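Lactose Operon Repressor (Escherichia coli, PDB 1JYE) represses transcription of the lactose operon by binding operator DNA; this variant lacks the C-terminal end and forms dimers. Local coordinates at residues V271-T276 with I289-R294. The protein carries 1 engineered substitution. Residues are numbered along the deposited sequence; the frame is centred on the assembly and turned at random.
Sequences VGYDDT and IKQDFR. With GOL (glycerol), chain B.
Asp-274 and Gln-291 each turn CG beside the backbone N (chi1 -76° and -64°), which brings carboxylate and amide together; their planes are nearly coplanar. One N-H of Gln-291 NE2 donates to Asp-274 OD1 at 2.7 Å, nearly along its C-O axis but bent at the hydrogen (142°). A glycerol, probably from the crystallisation liquor, closes this pair: its O2 and O1 donate to Asp-274 OD1 and OD2, and its O3 accepts from Gln-291 NE2. Arg-197 and Asn-246 also hold the glycerol, so a polar pocket is lined here, consistent with the ligand cleft between the two lobes of the periplasmic-binding-protein fold. Next to this pair the backbones form a single bridge, Asp-274 with Lys-290: Asp-274 N donates to Ile-289 O (2.6 Å), and Gln-291 N to Asp-274 O (3.0 Å). Phe-293 CZ sets its ring edge against Asp-274 OD1 at 3.4 Å. Ile-289 CB stands over the centre of the Tyr-273 ring, 3.8 Å from its centroid, while Gln-291 CD reaches the edge at CE1 (3.4 Å), amide and ring planes perpendicular. A water joins Tyr-273 OH to Gln-291 OE1. An alanine in place of Tyr-273 would probably leave Ile-289 without its ring face and Gln-291 without the edge contact and water link, its amide relying on Asp-274 and the glycerol. Asp-275 packs CB on Lys-290 CB at 3.7 Å, its carboxylate paired with Arg-326.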
# COMPACT_ATOMS: atom_id res chain seq x y z
N VAL A 271 4.29 4.07 19.62
CA VAL A 271 4.29 5.20 18.71
C VAL A 271 4.77 4.67 17.37
O VAL A 271 5.82 4.03 17.29
CB VAL A 271 5.23 6.33 19.17
CG1 VAL A 271 5.20 7.48 18.18
CG2 VAL A 271 4.82 6.81 20.55
N GLY A 272 4.00 4.91 16.31
CA GLY A 272 4.39 4.45 15.00
C GLY A 272 5.05 5.56 14.20
O GLY A 272 5.55 6.53 14.77
N TYR A 273 5.06 5.42 12.88
CA TYR A 273 5.67 6.43 12.02
C TYR A 273 5.11 6.30 10.61
O TYR A 273 5.13 5.21 10.03
CB TYR A 273 7.20 6.23 12.00
CG TYR A 273 8.02 7.50 11.85
CD1 TYR A 273 8.03 8.22 10.65
CD2 TYR A 273 8.80 7.98 12.91
CE1 TYR A 273 8.81 9.38 10.51
CE2 TYR A 273 9.57 9.13 12.78
CZ TYR A 273 9.58 9.82 11.58
OH TYR A 273 10.37 10.95 11.46
N ASP A 274 4.60 7.42 10.08
CA ASP A 274 4.02 7.56 8.74
C ASP A 274 2.62 8.19 8.74
O ASP A 274 2.35 9.11 7.97
CB ASP A 274 3.89 6.22 8.00
CG ASP A 274 5.21 5.71 7.47
OD1 ASP A 274 6.20 6.47 7.43
OD2 ASP A 274 5.26 4.53 7.06
N ASP A 275 1.76 7.67 9.61
CA ASP A 275 0.35 8.05 9.70
C ASP A 275 -0.33 7.54 8.44
O ASP A 275 -0.85 8.32 7.63
CB ASP A 275 0.13 9.57 9.83
CG ASP A 275 -1.35 9.92 9.99
OD1 ASP A 275 -2.11 9.03 10.44
OD2 ASP A 275 -1.77 11.05 9.69
N THR A 276 -0.30 6.23 8.27
CA THR A 276 -0.93 5.60 7.12
C THR A 276 -2.44 5.73 7.30
O THR A 276 -2.93 5.93 8.40
CB THR A 276 -0.59 4.10 7.04
OG1 THR A 276 -1.13 3.42 8.18
CG2 THR A 276 0.92 3.91 7.02
N ILE A 289 3.69 9.47 13.70
CA ILE A 289 4.31 10.66 13.14
C ILE A 289 3.86 10.77 11.69
O ILE A 289 4.12 9.88 10.88
CB ILE A 289 5.84 10.57 13.17
CG1 ILE A 289 6.33 10.35 14.60
CG2 ILE A 289 6.45 11.82 12.54
CD1 ILE A 289 5.93 11.45 15.57
N LYS A 290 3.18 11.86 11.36
CA LYS A 290 2.70 12.03 10.01
C LYS A 290 3.75 12.49 9.00
O LYS A 290 4.41 13.50 9.20
CB LYS A 290 1.53 13.02 9.98
CG LYS A 290 1.02 13.33 8.58
CD LYS A 290 -0.17 14.29 8.64
CE LYS A 290 -0.70 14.60 7.24
NZ LYS A 290 -1.90 15.48 7.31
N GLN A 291 3.89 11.71 7.93
CA GLN A 291 4.79 12.04 6.83
C GLN A 291 3.84 12.17 5.65
O GLN A 291 3.27 11.17 5.19
CB GLN A 291 5.79 10.92 6.55
CG GLN A 291 6.76 10.63 7.68
CD GLN A 291 7.98 9.88 7.21
OE1 GLN A 291 9.04 10.48 6.98
NE2 GLN A 291 7.86 8.57 7.03
N ASP A 292 3.65 13.39 5.16
CA ASP A 292 2.74 13.65 4.05
C ASP A 292 3.33 13.23 2.71
O ASP A 292 3.85 14.06 1.96
CB ASP A 292 2.37 15.13 4.05
CG ASP A 292 1.16 15.43 3.18
OD1 ASP A 292 0.57 16.52 3.36
OD2 ASP A 292 0.80 14.59 2.33
N PHE A 293 3.24 11.94 2.40
CA PHE A 293 3.79 11.40 1.16
C PHE A 293 3.20 12.04 -0.08
O PHE A 293 3.89 12.20 -1.09
CB PHE A 293 3.59 9.88 1.10
CG PHE A 293 4.25 9.14 2.22
CD1 PHE A 293 5.63 9.22 2.41
CD2 PHE A 293 3.50 8.36 3.10
CE1 PHE A 293 6.25 8.54 3.46
CE2 PHE A 293 4.11 7.68 4.15
CZ PHE A 293 5.49 7.77 4.33
N ARG A 294 1.93 12.42 -0.02
CA ARG A 294 1.28 13.05 -1.17
C ARG A 294 1.98 14.37 -1.45
O ARG A 294 2.28 14.70 -2.60
CB ARG A 294 -0.20 13.29 -0.88
CG ARG A 294 -0.98 13.76 -2.10
CD ARG A 294 -2.22 14.55 -1.69
NE ARG A 294 -2.00 15.99 -1.76
CZ ARG A 294 -1.11 16.67 -1.05
NH1 ARG A 294 -0.32 16.05 -0.18
NH2 ARG A 294 -0.99 17.98 -1.21
C1 GOL B . 8.45 3.39 5.73
O1 GOL B . 7.11 2.99 6.01
C2 GOL B . 8.59 4.89 5.98
O2 GOL B . 8.40 5.17 7.36
C3 GOL B . 9.98 5.38 5.55
O3 GOL B . 10.10 6.76 5.83
O HOH W 1 10.73 11.80 8.92
O HOH W 2 1.01 9.64 5.67